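Local structure of SM80.1 Vicilin (Solanum melongena, 5VF5) at residues 23-29 and 180-184; 56-62 and 110-116. The protein probably serves as a seed storage protein of the 7S vicilin family, built on two cupin domains, with copper and sodium ions bound in the crystal. Residues are numbered along the deposited sequence.

In the fold
Contact 2 is a strand pair within one sheet of the first cupin unit; contact 1 joins that sheet's 181-183 edge to the sheet that holds 28-32. Their centres lie 9 Å apart, and two probable backbone hydrogen bonds connect them: I182 O to F61 N and H27 O to E57 N, both 2.8 Å. Strand 60-65 is the common element. Strand 108-113 pairs with it in contact 2, while strand 181-183 pairs with its other side and meets residues 23-29 by side-chain packing and one backbone hydrogen bond. Sodium is held by the backbone of A25 and G28, with the side chain of E57 about 7 Å away. The copper site of C281, H283 and H325 belongs to the second cupin unit.

Contact 1. Residues 23-29 and 180-184; sequences FRASHGD and AIIKA. With NA (sodium ion), chain B.
Residues 23-29 meet the short strand 181-183 mostly through side chains and waters, with one direct backbone hydrogen bond, H27 N to I181 O (3.1 Å). S26 and H27 form a turn leading into strand 28-29; H27 lies nearest I182, CA to CA 5.1 Å. I181, with chi1 m and chi2 t, points toward 23-29: its CD1 lies 3.8 Å from F23 CE1 at the ring edge and 3.5 Å from D29 N, while its CB meets A25 CB at 3.9 Å. F23 takes chi1 p, presenting a ring face to A180, whose CB makes a CH-pi contact 3.6 Å from the F23 ring centroid. H27, chi1 m, lays its ring over the I182-K183 peptide (CG to I182 C 3.7 Å). S26 OG (chi1 p) and H27 ND1 share a hydrogen bond of 2.7 Å. Waters bridge R24 O to A180 N, and S26 N to I181 O. The carbonyls A25 O and G28 O bind the sodium ion, each at 2.4 Å, with three waters; one of these also links A25 N to D29 OD1, which bonds S21 as well. The contact joins two sheets of the first cupin unit: outermost strand 181-183 pairs through I182 with F61 of strand 60-65, while D29, on strand 28-32, pairs with E55 of strand 49-56.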
# COMPACT_ATOMS: atom_id res chain seq x y z
N PHE A 23 -14.66 -11.78 1.96
CA PHE A 23 -15.25 -12.97 2.58
C PHE A 23 -15.45 -12.71 4.06
O PHE A 23 -14.89 -11.76 4.61
CB PHE A 23 -14.39 -14.21 2.34
CG PHE A 23 -12.90 -14.04 2.59
CD1 PHE A 23 -12.41 -13.85 3.88
CD2 PHE A 23 -11.99 -14.07 1.55
CE1 PHE A 23 -11.07 -13.70 4.13
CE2 PHE A 23 -10.64 -13.90 1.80
CZ PHE A 23 -10.18 -13.76 3.09
N ARG A 24 -16.21 -13.60 4.69
CA ARG A 24 -16.43 -13.56 6.12
C ARG A 24 -15.57 -14.60 6.77
O ARG A 24 -15.85 -15.80 6.63
CB ARG A 24 -17.90 -13.88 6.42
CG ARG A 24 -18.90 -13.05 5.69
CD ARG A 24 -18.87 -11.62 6.19
NE ARG A 24 -19.98 -10.86 5.62
CZ ARG A 24 -19.86 -9.75 4.88
NH1 ARG A 24 -18.67 -9.20 4.63
NH2 ARG A 24 -20.96 -9.18 4.42
N ALA A 25 -14.50 -14.17 7.42
CA ALA A 25 -13.56 -15.09 8.02
C ALA A 25 -13.48 -14.89 9.52
O ALA A 25 -13.44 -13.76 10.02
CB ALA A 25 -12.16 -14.93 7.43
N SER A 26 -13.38 -15.98 10.26
CA SER A 26 -13.30 -15.87 11.70
C SER A 26 -11.98 -15.29 12.18
O SER A 26 -11.97 -14.51 13.18
CB SER A 26 -13.55 -17.24 12.33
OG SER A 26 -12.56 -18.19 11.89
N HIS A 27 -10.86 -15.68 11.56
CA HIS A 27 -9.56 -15.37 12.09
C HIS A 27 -8.78 -14.28 11.37
O HIS A 27 -7.52 -14.20 11.47
CB HIS A 27 -8.72 -16.66 12.21
CG HIS A 27 -9.13 -17.50 13.37
ND1 HIS A 27 -10.37 -18.10 13.44
CD2 HIS A 27 -8.48 -17.82 14.53
CE1 HIS A 27 -10.45 -18.76 14.58
NE2 HIS A 27 -9.33 -18.61 15.26
N GLY A 28 -9.49 -13.45 10.64
CA GLY A 28 -8.88 -12.30 10.01
C GLY A 28 -9.82 -11.70 9.00
O GLY A 28 -11.04 -11.86 9.07
N ASP A 29 -9.23 -10.96 8.07
CA ASP A 29 -10.00 -10.31 7.03
C ASP A 29 -9.12 -10.02 5.83
O ASP A 29 -7.90 -9.89 5.94
CB ASP A 29 -10.62 -9.02 7.55
CG ASP A 29 -11.79 -8.51 6.68
OD1 ASP A 29 -12.44 -9.28 5.90
OD2 ASP A 29 -12.06 -7.32 6.80
N ALA A 180 -12.08 -18.74 5.05
CA ALA A 180 -10.79 -18.57 4.36
C ALA A 180 -9.61 -18.32 5.29
O ALA A 180 -8.47 -18.46 4.86
CB ALA A 180 -10.89 -17.41 3.37
N ILE A 181 -9.85 -17.86 6.51
CA ILE A 181 -8.82 -17.63 7.50
C ILE A 181 -9.27 -18.24 8.81
O ILE A 181 -10.32 -17.85 9.37
CB ILE A 181 -8.46 -16.13 7.71
CG1 ILE A 181 -8.25 -15.40 6.36
CG2 ILE A 181 -7.24 -16.02 8.61
CD1 ILE A 181 -8.06 -13.90 6.49
N ILE A 182 -8.53 -19.24 9.26
CA ILE A 182 -8.98 -20.14 10.31
C ILE A 182 -7.90 -20.30 11.37
O ILE A 182 -6.72 -19.86 11.20
CB ILE A 182 -9.40 -21.50 9.71
CG1 ILE A 182 -8.22 -22.24 9.09
CG2 ILE A 182 -10.58 -21.36 8.78
CD1 ILE A 182 -8.54 -23.66 8.66
N LYS A 183 -8.24 -21.00 12.45
CA LYS A 183 -7.26 -21.29 13.48
C LYS A 183 -6.16 -22.20 12.96
O LYS A 183 -6.44 -23.15 12.28
CB LYS A 183 -7.97 -21.95 14.67
CG LYS A 183 -7.08 -22.21 15.86
CD LYS A 183 -7.94 -22.78 16.96
CE LYS A 183 -7.46 -22.42 18.37
NZ LYS A 183 -8.54 -22.42 19.31
N ALA A 184 -4.95 -22.06 13.50
CA ALA A 184 -3.87 -23.04 13.27
C ALA A 184 -3.26 -23.54 14.61
O ALA A 184 -3.08 -22.74 15.52
CB ALA A 184 -2.79 -22.41 12.42
NA NA B . -13.16 -11.43 10.01
O HOH W 1 -14.26 -16.96 4.69
O HOH W 2 -13.98 -11.27 7.73
O HOH W 3 -12.87 -18.23 8.53
O HOH W 4 -12.71 -11.82 12.40
O HOH W 5 -9.39 -19.57 17.92
O HOH W 6 -12.77 -9.17 10.50

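Contact 2. Residues 56-62 and 110-116; sequences LEPQSFM and HLLNRDN
Segments 56-62 and 110-116 give a worked example of an antiparallel ladder that ends in a G1 beta bulge. The axes of 60-62 and 110-113 approach to 4.6 Å, their N-to-C directions 169° apart. The backbone ladder has S60-N113 and M62-L111 as hydrogen-bonded pairs (N113 N to S60 O 2.9 Å, S60 N to N113 O 3.1 Å, M62 N to L111 O 2.8 Å, L111 N to M62 O 3.3 Å), with F61-L112 the non-hydrogen-bonded pair between them. Q59, at phi/psi 55/55, joins S60 opposite N113 in the bulge. Among side-chain hydrogen bonds, N113, chi1 t, sends ND2 to L56 O at 3.1 Å and to E118 O, while N113 OD1 accepts from D115 N in an Asx turn. Apolar packing sets L56 CD2 3.9 Å from L111 CB and M62 SD 4.0 Å from L111 CD1. F61 and H110 meet obliquely, centroids 5.2 Å apart. The chemistry thus implies a buried asparagine satisfying backbone carbonyls where the regular ladder stops.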
# COMPACT_ATOMS: atom_id res chain seq x y z
N LEU A 56 -4.42 -10.97 9.77
CA LEU A 56 -4.50 -12.30 10.37
C LEU A 56 -4.43 -12.11 11.90
O LEU A 56 -3.47 -11.54 12.42
CB LEU A 56 -3.36 -13.23 9.90
CG LEU A 56 -3.70 -14.15 8.72
CD1 LEU A 56 -3.96 -13.34 7.48
CD2 LEU A 56 -2.62 -15.20 8.47
N GLU A 57 -5.41 -12.66 12.58
CA GLU A 57 -5.34 -12.78 14.04
C GLU A 57 -4.18 -13.67 14.46
O GLU A 57 -3.66 -14.44 13.66
CB GLU A 57 -6.65 -13.37 14.55
CG GLU A 57 -7.89 -12.49 14.37
CD GLU A 57 -8.01 -11.33 15.33
OE1 GLU A 57 -7.13 -11.16 16.19
OE2 GLU A 57 -9.01 -10.59 15.20
N PRO A 58 -3.76 -13.58 15.72
CA PRO A 58 -2.77 -14.54 16.20
C PRO A 58 -3.18 -16.00 15.93
O PRO A 58 -4.37 -16.34 15.92
CB PRO A 58 -2.73 -14.29 17.71
CG PRO A 58 -3.49 -13.09 17.96
CD PRO A 58 -4.18 -12.62 16.75
N GLN A 59 -2.19 -16.84 15.67
CA GLN A 59 -2.38 -18.32 15.53
C GLN A 59 -3.46 -18.59 14.48
O GLN A 59 -4.46 -19.27 14.74
CB GLN A 59 -2.72 -18.97 16.88
CG GLN A 59 -1.64 -18.79 17.91
CD GLN A 59 -1.99 -19.31 19.29
OE1 GLN A 59 -3.16 -19.55 19.62
NE2 GLN A 59 -0.97 -19.44 20.12
N SER A 60 -3.24 -18.04 13.28
CA SER A 60 -4.22 -18.14 12.21
C SER A 60 -3.55 -18.50 10.88
O SER A 60 -2.33 -18.34 10.70
CB SER A 60 -5.01 -16.84 12.10
OG SER A 60 -4.25 -15.89 11.46
N PHE A 61 -4.36 -19.01 9.96
CA PHE A 61 -3.91 -19.57 8.68
C PHE A 61 -4.89 -19.15 7.59
O PHE A 61 -6.08 -19.42 7.71
CB PHE A 61 -3.87 -21.09 8.78
CG PHE A 61 -3.53 -21.81 7.50
CD1 PHE A 61 -2.22 -21.85 7.05
CD2 PHE A 61 -4.49 -22.45 6.77
CE1 PHE A 61 -1.92 -22.50 5.91
CE2 PHE A 61 -4.17 -23.14 5.61
CZ PHE A 61 -2.87 -23.17 5.21
N MET A 62 -4.39 -18.50 6.55
CA MET A 62 -5.17 -18.18 5.35
C MET A 62 -4.97 -19.27 4.30
O MET A 62 -3.82 -19.57 3.92
CB MET A 62 -4.85 -16.81 4.77
CG MET A 62 -5.72 -16.48 3.57
SD MET A 62 -5.36 -14.85 2.96
CE MET A 62 -6.71 -14.64 1.77
N HIS A 110 -0.29 -19.28 0.74
CA HIS A 110 -0.96 -19.35 2.00
C HIS A 110 -0.20 -18.55 3.03
O HIS A 110 1.02 -18.28 2.84
CB HIS A 110 -1.31 -20.80 2.42
CG HIS A 110 -0.16 -21.73 2.58
ND1 HIS A 110 0.59 -21.76 3.72
CD2 HIS A 110 0.29 -22.73 1.79
CE1 HIS A 110 1.48 -22.74 3.62
NE2 HIS A 110 1.32 -23.35 2.46
N LEU A 111 -0.89 -18.13 4.10
CA LEU A 111 -0.28 -17.25 5.11
C LEU A 111 -0.53 -17.83 6.48
O LEU A 111 -1.60 -18.39 6.74
CB LEU A 111 -0.90 -15.86 5.04
CG LEU A 111 -0.69 -15.02 3.79
CD1 LEU A 111 -1.56 -13.77 3.84
CD2 LEU A 111 0.76 -14.63 3.60
N LEU A 112 0.45 -17.63 7.36
CA LEU A 112 0.39 -18.12 8.72
C LEU A 112 0.85 -17.04 9.68
O LEU A 112 1.96 -16.52 9.53
CB LEU A 112 1.32 -19.34 8.85
CG LEU A 112 1.51 -19.96 10.23
CD1 LEU A 112 0.18 -20.53 10.69
CD2 LEU A 112 2.60 -21.01 10.15
N ASN A 113 0.05 -16.74 10.69
CA ASN A 113 0.49 -15.89 11.78
C ASN A 113 0.72 -16.85 12.95
O ASN A 113 -0.23 -17.37 13.50
CB ASN A 113 -0.56 -14.83 12.12
CG ASN A 113 -0.11 -13.90 13.26
OD1 ASN A 113 1.01 -14.05 13.78
ND2 ASN A 113 -0.95 -12.93 13.63
N ARG A 114 2.00 -17.03 13.30
CA ARG A 114 2.44 -17.95 14.33
C ARG A 114 2.41 -17.31 15.71
O ARG A 114 2.58 -18.01 16.71
CB ARG A 114 3.90 -18.41 14.07
CG ARG A 114 4.27 -18.60 12.60
CD ARG A 114 5.68 -19.14 12.44
NE ARG A 114 6.73 -18.10 12.53
CZ ARG A 114 8.03 -18.35 12.39
NH1 ARG A 114 8.46 -19.60 12.15
NH2 ARG A 114 8.91 -17.36 12.47
N ASP A 115 2.26 -16.00 15.77
CA ASP A 115 2.39 -15.31 17.06
C ASP A 115 1.19 -15.59 17.92
O ASP A 115 0.09 -15.77 17.40
CB ASP A 115 2.54 -13.80 16.89
CG ASP A 115 3.14 -13.13 18.12
OD1 ASP A 115 4.36 -13.21 18.34
OD2 ASP A 115 2.40 -12.56 18.93
N ASN A 116 1.39 -15.59 19.24
CA ASN A 116 0.28 -15.88 20.16
C ASN A 116 -0.54 -14.67 20.51
O ASN A 116 -1.62 -14.81 21.05
CB ASN A 116 0.80 -16.57 21.44
CG ASN A 116 1.78 -15.73 22.22
OD1 ASN A 116 2.36 -14.77 21.70
ND2 ASN A 116 2.01 -16.11 23.47
O HOH W 7 1.59 -18.99 19.33